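Local coordinates for protein MJ1225 (Methanocaldococcus jannaschii, PDB 3KH5), which binds AMP and ADP through its CBS domains and is probably an archaeal counterpart of the gamma subunit of AMP-activated protein kinase, though its function is unknown, at residues A[135-140]-A[248-253]; A[153-158]-A[272-277]; A[15-20]-A[24-29]. All blocks are in the same frame, centred on the assembly; numbering follows the deposited sequence.

Contact 1. Residues A[135-140]-A[248-253]; sequences DVIRAL and IMVTND. With ADP (adenosine-5'-diphosphate), chain B.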
# COMPACT_ATOMS: atom_id res chain seq x y z
N ASP A 135 1.34 -12.11 -5.73
CA ASP A 135 0.83 -13.17 -6.61
C ASP A 135 1.97 -13.83 -7.37
O ASP A 135 2.02 -15.05 -7.53
CB ASP A 135 -0.17 -12.61 -7.63
CG ASP A 135 -1.50 -12.21 -7.02
OD1 ASP A 135 -1.88 -12.73 -5.95
OD2 ASP A 135 -2.19 -11.37 -7.64
N VAL A 136 2.89 -12.99 -7.86
CA VAL A 136 4.04 -13.44 -8.65
C VAL A 136 5.08 -14.15 -7.78
O VAL A 136 5.57 -15.22 -8.14
CB VAL A 136 4.70 -12.27 -9.43
CG1 VAL A 136 5.92 -12.75 -10.21
CG2 VAL A 136 3.69 -11.64 -10.39
N ILE A 137 5.42 -13.56 -6.64
CA ILE A 137 6.37 -14.18 -5.72
C ILE A 137 5.86 -15.54 -5.26
O ILE A 137 6.63 -16.51 -5.18
CB ILE A 137 6.65 -13.27 -4.50
CG1 ILE A 137 7.38 -12.00 -4.93
CG2 ILE A 137 7.48 -14.02 -3.45
CD1 ILE A 137 7.53 -10.95 -3.84
N ARG A 138 4.56 -15.61 -4.96
CA ARG A 138 3.90 -16.86 -4.57
C ARG A 138 4.02 -17.90 -5.67
O ARG A 138 4.30 -19.07 -5.40
CB ARG A 138 2.42 -16.61 -4.23
CG ARG A 138 1.70 -17.80 -3.59
CD ARG A 138 0.27 -17.45 -3.16
NE ARG A 138 0.23 -16.67 -1.92
CZ ARG A 138 -0.14 -15.40 -1.84
NH1 ARG A 138 -0.52 -14.73 -2.92
NH2 ARG A 138 -0.14 -14.78 -0.66
N ALA A 139 3.83 -17.48 -6.92
CA ALA A 139 3.93 -18.38 -8.06
C ALA A 139 5.36 -18.87 -8.32
O ALA A 139 5.56 -19.99 -8.78
CB ALA A 139 3.36 -17.73 -9.32
N LEU A 140 6.35 -18.03 -8.00
CA LEU A 140 7.75 -18.32 -8.35
C LEU A 140 8.64 -18.69 -7.16
O LEU A 140 9.85 -18.86 -7.32
CB LEU A 140 8.36 -17.14 -9.11
CG LEU A 140 7.68 -16.67 -10.40
CD1 LEU A 140 8.38 -15.43 -10.94
CD2 LEU A 140 7.65 -17.77 -11.46
N ILE A 248 8.04 -15.76 4.04
CA ILE A 248 7.43 -15.02 5.15
C ILE A 248 6.44 -13.96 4.66
O ILE A 248 5.33 -13.86 5.18
CB ILE A 248 8.51 -14.41 6.09
CG1 ILE A 248 9.12 -15.52 6.96
CG2 ILE A 248 7.90 -13.33 7.00
CD1 ILE A 248 10.55 -15.23 7.39
N MET A 249 6.83 -13.19 3.64
CA MET A 249 5.98 -12.13 3.08
C MET A 249 4.66 -12.69 2.54
O MET A 249 3.57 -12.22 2.89
CB MET A 249 6.70 -11.39 1.95
CG MET A 249 7.93 -10.61 2.37
SD MET A 249 8.88 -10.02 0.95
CE MET A 249 10.06 -8.94 1.76
N VAL A 250 4.80 -13.71 1.71
CA VAL A 250 3.71 -14.27 0.94
C VAL A 250 2.72 -15.08 1.80
O VAL A 250 1.52 -15.12 1.50
CB VAL A 250 4.33 -15.07 -0.24
CG1 VAL A 250 3.59 -16.45 -0.52
CG2 VAL A 250 4.44 -14.22 -1.50
N THR A 251 3.20 -15.69 2.88
CA THR A 251 2.32 -16.45 3.78
C THR A 251 1.71 -15.58 4.87
O THR A 251 0.86 -16.04 5.64
CB THR A 251 3.05 -17.63 4.45
OG1 THR A 251 4.15 -17.13 5.23
CG2 THR A 251 3.56 -18.62 3.41
N ASN A 252 2.13 -14.32 4.92
CA ASN A 252 1.62 -13.38 5.92
C ASN A 252 0.98 -12.11 5.36
O ASN A 252 0.56 -11.23 6.12
CB ASN A 252 2.75 -13.01 6.89
CG ASN A 252 3.06 -14.13 7.86
OD1 ASN A 252 2.28 -14.41 8.76
ND2 ASN A 252 4.21 -14.77 7.67
N ASP A 253 0.91 -12.02 4.03
CA ASP A 253 0.45 -10.80 3.38
C ASP A 253 1.15 -9.57 3.96
O ASP A 253 0.50 -8.60 4.35
CB ASP A 253 -1.07 -10.62 3.55
CG ASP A 253 -1.89 -11.59 2.71
OD1 ASP A 253 -1.51 -11.88 1.55
OD2 ASP A 253 -2.94 -12.04 3.21
PB ADP B . -2.63 -4.51 -2.11
O1B ADP B . -3.92 -4.87 -1.48
O2B ADP B . -1.53 -4.07 -1.00
O3B ADP B . -2.73 -3.24 -3.08
PA ADP B . -1.17 -6.86 -2.16
O1A ADP B . -1.39 -6.98 -0.69
O2A ADP B . -0.80 -8.20 -3.05
O3A ADP B . -1.99 -5.70 -2.98
O5' ADP B . -2.66 -7.54 -2.35
C5' ADP B . -3.36 -8.36 -1.36
C4' ADP B . -3.84 -9.73 -1.95
O4' ADP B . -5.25 -9.75 -2.34
C3' ADP B . -3.01 -10.03 -3.20
O3' ADP B . -2.52 -11.39 -3.16
C2' ADP B . -3.96 -9.82 -4.39
O2' ADP B . -3.88 -11.00 -5.20
C1' ADP B . -5.37 -9.69 -3.80
N9 ADP B . -6.14 -8.42 -4.13
C8 ADP B . -5.68 -7.16 -4.05
N7 ADP B . -6.64 -6.31 -4.41
C5 ADP B . -7.72 -7.01 -4.72
C6 ADP B . -9.01 -6.68 -5.15
N6 ADP B . -9.35 -5.41 -5.34
N1 ADP B . -9.89 -7.66 -5.38
C2 ADP B . -9.56 -8.94 -5.20
N3 ADP B . -8.35 -9.28 -4.79
C4 ADP B . -7.41 -8.35 -4.54
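Arg-138 of helix 133-140 and Val-250 of helix 242-252 mark the closest approach of the two backbones, their CA atoms 6.1 Å apart. The contact packs a helix of the second CBS range against one of the fourth, at the edge of the ADP pocket that includes Asp-135 and Arg-138. Arg-138 carries the polar half. Its CG stands anti to the backbone N (chi1 -170°), and a bend at chi3 brings the guanidinium up to the other helix. There NH2 donates to Val-250 O at 2.7 Å. The bond uses a lone pair in the carbonyl plane, but it is strongly bent at the hydrogen (137°), and the acceptor lies tilted from the guanidinium plane. A cation suits this place: the carbonyl sits near the C-terminal end of its helix, where the helix dipole would probably favour positive charge. Two carboxylates, Asp-253 and Asp-135, both in long ion pairs with the guanidinium, would partly balance that charge. Asp-135 also serves the nucleotide: its OD1 accepts a hydrogen bond from ADP O3' at 3.2 Å and lies 2.7 Å from O2'. Val-250 works as a branched wedge. Its CG1 packs against the arm of Arg-138, 3.6 Å from NE, while CG2 meets Ile-137 CG2 at 3.6 Å; the two branches thus join the helices without a long flexible chain. Helix 272-275 lies against both partners, since Ile-137 and Met-249 each touch Glu-272 and Val-275, whereas Val-136 faces helix 103-112 through Ile-107 and Phe-110.

Contact 2. Residues A[153-158]-A[272-277]; sequences YITRDV and EKDVLK. With ADP (adenosine-5'-diphosphate), chain E.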
# COMPACT_ATOMS: atom_id res chain seq x y z
N TYR A 153 19.78 -7.21 -2.24
CA TYR A 153 18.42 -6.76 -2.52
C TYR A 153 17.92 -5.71 -1.53
O TYR A 153 16.88 -5.09 -1.74
CB TYR A 153 17.46 -7.95 -2.56
CG TYR A 153 17.88 -9.02 -3.53
CD1 TYR A 153 17.39 -9.03 -4.83
CD2 TYR A 153 18.79 -10.01 -3.15
CE1 TYR A 153 17.79 -10.01 -5.73
CE2 TYR A 153 19.19 -10.98 -4.05
CZ TYR A 153 18.69 -10.98 -5.33
OH TYR A 153 19.09 -11.95 -6.22
N ILE A 154 18.68 -5.52 -0.45
CA ILE A 154 18.31 -4.60 0.61
C ILE A 154 18.45 -3.14 0.18
O ILE A 154 19.46 -2.75 -0.42
CB ILE A 154 19.15 -4.85 1.88
CG1 ILE A 154 18.97 -6.29 2.37
CG2 ILE A 154 18.77 -3.87 3.00
CD1 ILE A 154 20.04 -6.74 3.36
N THR A 155 17.43 -2.34 0.49
CA THR A 155 17.53 -0.90 0.34
C THR A 155 18.20 -0.34 1.59
O THR A 155 17.69 -0.46 2.70
CB THR A 155 16.16 -0.25 0.07
OG1 THR A 155 15.66 -0.71 -1.20
CG2 THR A 155 16.27 1.27 0.03
N ARG A 156 19.36 0.26 1.37
CA ARG A 156 20.23 0.69 2.45
C ARG A 156 19.81 2.04 3.07
O ARG A 156 19.84 2.20 4.29
CB ARG A 156 21.70 0.70 1.96
CG ARG A 156 22.68 1.57 2.76
CD ARG A 156 22.60 3.04 2.34
NE ARG A 156 23.77 3.50 1.59
CZ ARG A 156 23.76 3.97 0.34
NH1 ARG A 156 22.62 4.05 -0.34
NH2 ARG A 156 24.89 4.35 -0.23
N ASP A 157 19.44 2.99 2.22
CA ASP A 157 19.01 4.30 2.72
C ASP A 157 17.53 4.26 3.06
O ASP A 157 16.67 4.29 2.17
CB ASP A 157 19.31 5.42 1.71
CG ASP A 157 20.79 5.83 1.71
OD1 ASP A 157 21.52 5.52 2.70
OD2 ASP A 157 21.21 6.49 0.73
N VAL A 158 17.23 4.17 4.35
CA VAL A 158 15.87 3.99 4.83
C VAL A 158 15.24 5.31 5.26
O VAL A 158 15.82 6.07 6.04
CB VAL A 158 15.79 2.99 6.01
CG1 VAL A 158 14.35 2.51 6.22
CG2 VAL A 158 16.71 1.81 5.78
N GLU A 272 8.73 -6.69 -1.21
CA GLU A 272 8.35 -7.57 -2.30
C GLU A 272 8.92 -7.14 -3.64
O GLU A 272 9.27 -8.00 -4.46
CB GLU A 272 6.83 -7.68 -2.39
CG GLU A 272 6.22 -8.47 -1.26
CD GLU A 272 4.70 -8.47 -1.29
OE1 GLU A 272 4.10 -7.40 -1.50
OE2 GLU A 272 4.12 -9.55 -1.09
N LYS A 273 9.00 -5.83 -3.89
CA LYS A 273 9.59 -5.35 -5.14
C LYS A 273 11.06 -5.74 -5.23
O LYS A 273 11.54 -6.14 -6.29
CB LYS A 273 9.43 -3.84 -5.33
CG LYS A 273 9.66 -3.38 -6.78
CD LYS A 273 9.60 -1.87 -6.95
CE LYS A 273 8.25 -1.29 -6.52
NZ LYS A 273 7.10 -1.88 -7.26
N ASP A 274 11.77 -5.64 -4.10
CA ASP A 274 13.18 -6.04 -4.01
C ASP A 274 13.38 -7.53 -4.26
O ASP A 274 14.34 -7.92 -4.91
CB ASP A 274 13.74 -5.72 -2.63
CG ASP A 274 13.79 -4.25 -2.36
OD1 ASP A 274 14.13 -3.47 -3.28
OD2 ASP A 274 13.50 -3.86 -1.20
N VAL A 275 12.49 -8.35 -3.69
CA VAL A 275 12.50 -9.79 -3.91
C VAL A 275 12.41 -10.09 -5.41
O VAL A 275 13.15 -10.92 -5.92
CB VAL A 275 11.35 -10.52 -3.15
CG1 VAL A 275 11.25 -11.99 -3.57
CG2 VAL A 275 11.56 -10.42 -1.65
N LEU A 276 11.52 -9.38 -6.10
CA LEU A 276 11.33 -9.59 -7.52
C LEU A 276 12.55 -9.22 -8.38
O LEU A 276 12.62 -9.60 -9.54
CB LEU A 276 10.06 -8.89 -8.03
CG LEU A 276 8.69 -9.51 -7.72
CD1 LEU A 276 7.60 -8.60 -8.28
CD2 LEU A 276 8.55 -10.91 -8.29
N LYS A 277 13.51 -8.49 -7.80
CA LYS A 277 14.74 -8.17 -8.53
C LYS A 277 15.61 -9.41 -8.77
O LYS A 277 16.51 -9.39 -9.61
CB LYS A 277 15.55 -7.08 -7.81
CG LYS A 277 14.89 -5.72 -7.80
CD LYS A 277 15.58 -4.82 -6.79
CE LYS A 277 14.93 -3.45 -6.70
NZ LYS A 277 15.57 -2.61 -5.65
PB ADP E . 6.36 -0.07 0.08
O1B ADP E . 5.63 -1.36 0.23
O2B ADP E . 6.81 0.56 1.53
O3B ADP E . 5.50 1.09 -0.65
PA ADP E . 7.87 -0.57 -2.32
O1A ADP E . 7.83 -2.00 -2.72
O2A ADP E . 6.81 0.37 -3.09
O3A ADP E . 7.72 -0.32 -0.73
O5' ADP E . 9.34 0.02 -2.47
C5' ADP E . 9.99 0.26 -3.74
C4' ADP E . 11.50 0.43 -3.42
O4' ADP E . 11.63 1.43 -2.36
C3' ADP E . 12.14 -0.87 -2.88
O3' ADP E . 13.49 -0.96 -3.33
C2' ADP E . 12.09 -0.69 -1.36
O2' ADP E . 13.17 -1.39 -0.71
C1' ADP E . 12.24 0.83 -1.19
N9 ADP E . 11.58 1.29 0.09
C8 ADP E . 10.40 0.90 0.57
N7 ADP E . 10.16 1.52 1.73
C5 ADP E . 11.19 2.31 1.99
C6 ADP E . 11.50 3.18 3.04
N6 ADP E . 10.66 3.35 4.06
N1 ADP E . 12.67 3.84 2.99
C2 ADP E . 13.52 3.67 1.98
N3 ADP E . 13.25 2.85 0.97
C4 ADP E . 12.10 2.16 0.95
O HOH W 1 17.23 -2.60 -2.87
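The ribose site of a paired-CBS (Bateman-type) module, built from the third and fourth CBS ranges, brings Thr-155, in the loop before helix 167-177, together with Asp-274, on the short helix 272-275 that follows a strand. Asp-274 takes both ribose hydroxyls of ADP with one carboxylate: O3' donates to OD1 at 2.6 Å and O2' to OD2 at 2.5 Å. A forked acceptor is well matched to a cis-diol. Thr-271 N also bonds to OD2, which helps fix the rotation of the group. Lys-277 NZ, one turn on, makes a salt bridge to Asp-274 OD1, 2.9 Å, nearly in line with its C-O bond. Thr-155 adds to the grip. Its OG1 lies 2.6 Å from ADP O2' and also near O3', so its single proton has two candidate acceptors. A chi1 of -64° sets OG1 beside the backbone N and leaves CG2 anti to it, 3.5 Å from N3 of the adenine. A water joins the segments: it donates to Tyr-153 O at 2.8 Å, bonds to Thr-155 OG1 and accepts weakly from Lys-277 NZ. The tyrosine ring flanks the helix, with Tyr-153 CD1 obliquely 3.2 Å from Asp-274 O. At the ring edge, Tyr-153 CE1 lies 3.8 Å from Lys-277 C.

Contact 3. Residues A[15-20]-A[24-29]; sequences VTVYPT and RKALMT. With ADP (adenosine-5'-diphosphate), chain B.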
# COMPACT_ATOMS: atom_id res chain seq x y z
N VAL A 15 -12.71 -7.01 -6.42
CA VAL A 15 -13.47 -6.01 -5.68
C VAL A 15 -13.20 -4.62 -6.28
O VAL A 15 -12.05 -4.18 -6.36
CB VAL A 15 -13.14 -6.04 -4.16
CG1 VAL A 15 -13.79 -4.87 -3.44
CG2 VAL A 15 -13.58 -7.36 -3.54
N THR A 16 -14.27 -3.95 -6.70
CA THR A 16 -14.16 -2.65 -7.36
C THR A 16 -15.11 -1.62 -6.75
O THR A 16 -16.02 -1.97 -5.99
CB THR A 16 -14.49 -2.76 -8.87
OG1 THR A 16 -15.84 -3.21 -9.03
CG2 THR A 16 -13.55 -3.72 -9.58
N VAL A 17 -14.87 -0.36 -7.10
CA VAL A 17 -15.84 0.72 -6.89
C VAL A 17 -16.12 1.46 -8.21
O VAL A 17 -15.48 1.18 -9.23
CB VAL A 17 -15.41 1.71 -5.76
CG1 VAL A 17 -15.24 0.98 -4.43
CG2 VAL A 17 -14.12 2.45 -6.14
N TYR A 18 -17.08 2.39 -8.19
CA TYR A 18 -17.44 3.20 -9.36
C TYR A 18 -16.99 4.64 -9.16
O TYR A 18 -16.73 5.05 -8.03
CB TYR A 18 -18.95 3.16 -9.60
CG TYR A 18 -19.47 1.75 -9.56
CD1 TYR A 18 -19.22 0.87 -10.62
CD2 TYR A 18 -20.17 1.28 -8.46
CE1 TYR A 18 -19.68 -0.44 -10.58
CE2 TYR A 18 -20.64 -0.02 -8.41
CZ TYR A 18 -20.39 -0.88 -9.47
OH TYR A 18 -20.85 -2.18 -9.43
N PRO A 19 -16.90 5.43 -10.26
CA PRO A 19 -16.46 6.82 -10.12
C PRO A 19 -17.36 7.63 -9.19
O PRO A 19 -16.88 8.56 -8.54
CB PRO A 19 -16.57 7.37 -11.55
CG PRO A 19 -16.45 6.18 -12.42
CD PRO A 19 -17.10 5.06 -11.67
N THR A 20 -18.64 7.27 -9.13
CA THR A 20 -19.59 7.99 -8.29
C THR A 20 -19.75 7.42 -6.87
O THR A 20 -20.48 7.99 -6.05
CB THR A 20 -20.98 8.11 -8.97
OG1 THR A 20 -21.39 6.83 -9.44
CG2 THR A 20 -20.91 9.09 -10.14
N ARG A 24 -16.16 7.84 1.35
CA ARG A 24 -16.58 7.09 2.56
C ARG A 24 -16.86 5.62 2.22
O ARG A 24 -16.34 4.73 2.88
CB ARG A 24 -17.79 7.72 3.28
CG ARG A 24 -18.19 6.98 4.62
CD ARG A 24 -19.47 7.50 5.33
NE ARG A 24 -19.90 6.67 6.47
CZ ARG A 24 -19.74 6.98 7.76
NH1 ARG A 24 -19.14 8.11 8.12
NH2 ARG A 24 -20.17 6.15 8.71
N LYS A 25 -17.69 5.39 1.20
CA LYS A 25 -18.06 4.03 0.78
C LYS A 25 -16.86 3.24 0.26
O LYS A 25 -16.77 2.03 0.49
CB LYS A 25 -19.19 4.06 -0.26
CG LYS A 25 -19.72 2.69 -0.71
CD LYS A 25 -20.70 2.08 0.30
CE LYS A 25 -21.19 0.70 -0.14
NZ LYS A 25 -22.08 0.07 0.87
N ALA A 26 -15.95 3.92 -0.45
CA ALA A 26 -14.71 3.30 -0.91
C ALA A 26 -13.86 2.83 0.26
O ALA A 26 -13.31 1.73 0.23
CB ALA A 26 -13.92 4.27 -1.79
N LEU A 27 -13.77 3.66 1.30
CA LEU A 27 -13.06 3.31 2.53
C LEU A 27 -13.63 2.08 3.22
O LEU A 27 -12.88 1.21 3.68
CB LEU A 27 -13.08 4.48 3.52
CG LEU A 27 -12.06 5.60 3.37
CD1 LEU A 27 -12.43 6.76 4.28
CD2 LEU A 27 -10.66 5.08 3.70
N MET A 28 -14.96 2.03 3.32
CA MET A 28 -15.65 0.91 3.95
C MET A 28 -15.38 -0.35 3.14
O MET A 28 -15.12 -1.42 3.69
CB MET A 28 -17.16 1.17 4.01
CG MET A 28 -17.58 2.25 4.99
SD MET A 28 -19.22 2.93 4.64
CE MET A 28 -20.26 1.47 4.74
N THR A 29 -15.44 -0.21 1.81
CA THR A 29 -15.11 -1.29 0.90
C THR A 29 -13.69 -1.81 1.19
O THR A 29 -13.48 -3.02 1.34
CB THR A 29 -15.30 -0.85 -0.57
OG1 THR A 29 -16.60 -0.28 -0.74
CG2 THR A 29 -15.15 -2.03 -1.52
PB ADP B . -2.63 -4.51 -2.11
O1B ADP B . -3.92 -4.87 -1.48
O2B ADP B . -1.53 -4.07 -1.00
O3B ADP B . -2.73 -3.24 -3.08
PA ADP B . -1.17 -6.86 -2.16
O1A ADP B . -1.39 -6.98 -0.69
O2A ADP B . -0.80 -8.20 -3.05
O3A ADP B . -1.99 -5.70 -2.98
O5' ADP B . -2.66 -7.54 -2.35
C5' ADP B . -3.36 -8.36 -1.36
C4' ADP B . -3.84 -9.73 -1.95
O4' ADP B . -5.25 -9.75 -2.34
C3' ADP B . -3.01 -10.03 -3.20
O3' ADP B . -2.52 -11.39 -3.16
C2' ADP B . -3.96 -9.82 -4.39
O2' ADP B . -3.88 -11.00 -5.20
C1' ADP B . -5.37 -9.69 -3.80
N9 ADP B . -6.14 -8.42 -4.13
C8 ADP B . -5.68 -7.16 -4.05
N7 ADP B . -6.64 -6.31 -4.41
C5 ADP B . -7.72 -7.01 -4.72
C6 ADP B . -9.01 -6.68 -5.15
N6 ADP B . -9.35 -5.41 -5.34
N1 ADP B . -9.89 -7.66 -5.38
C2 ADP B . -9.56 -8.94 -5.20
N3 ADP B . -8.35 -9.28 -4.79
C4 ADP B . -7.41 -8.35 -4.54
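Val-15 and Thr-29 run past each other in opposite directions: within the first CBS range, the loop before helix 23-33 lays its valine alongside the helix threonine, and CG1 of Val-15 touches CG2 of Thr-29 at 3.7 Å. Val-17, pointing to the same helix, places its CG1 near both branches of Thr-29, 4.1 Å from OG1, and passes over Ala-26, where the CG1 to CB distance is 4.4 Å. The alanine is small enough to let the loop lie close. Thr-29 can join an apolar contact because its hydroxyl is occupied within the helix. With chi1 at -52° its methyl stands anti to the backbone N, set against the valines, and OG1 donates to Lys-25 O at 2.6 Å. That oxygen also accepts from Thr-29 N, the two donors arriving on opposite faces of the carbonyl plane. Val-17 also packs against Leu-38 and Val-40 of strand 37-41. Val-15 has a second duty, performed mainly by its backbone: its N donates to ADP N1 at 3.1 Å (159°), and its O accepts from N6 at 3.1 Å (165°). This pair fits the N1 and N6 edge of adenine and would not suit guanine, so the valine's main chain probably selects the base while its side chain holds the loop to the helix.

From the N terminus, contact 3 comes first, closing a turn of only three intervening residues between a loop and helix 23-33. The chain then runs on to residue 135, where contact 1 opens; contact 2 opens at 153 before contact 1 is closed by 248-253, and is itself closed by 272-277. The two long loops therefore cross, and they touch in space: Val-136 and Ile-137 of contact 1 meet Leu-276 of contact 2, joining the second and fourth CBS ranges, while 153-158 brings in the third. Contact 3 lies on the far side of the chain's centre from contact 2. It does not touch contact 1, yet the same ADP spans both, adenine at contact 3 and ribose at contact 1.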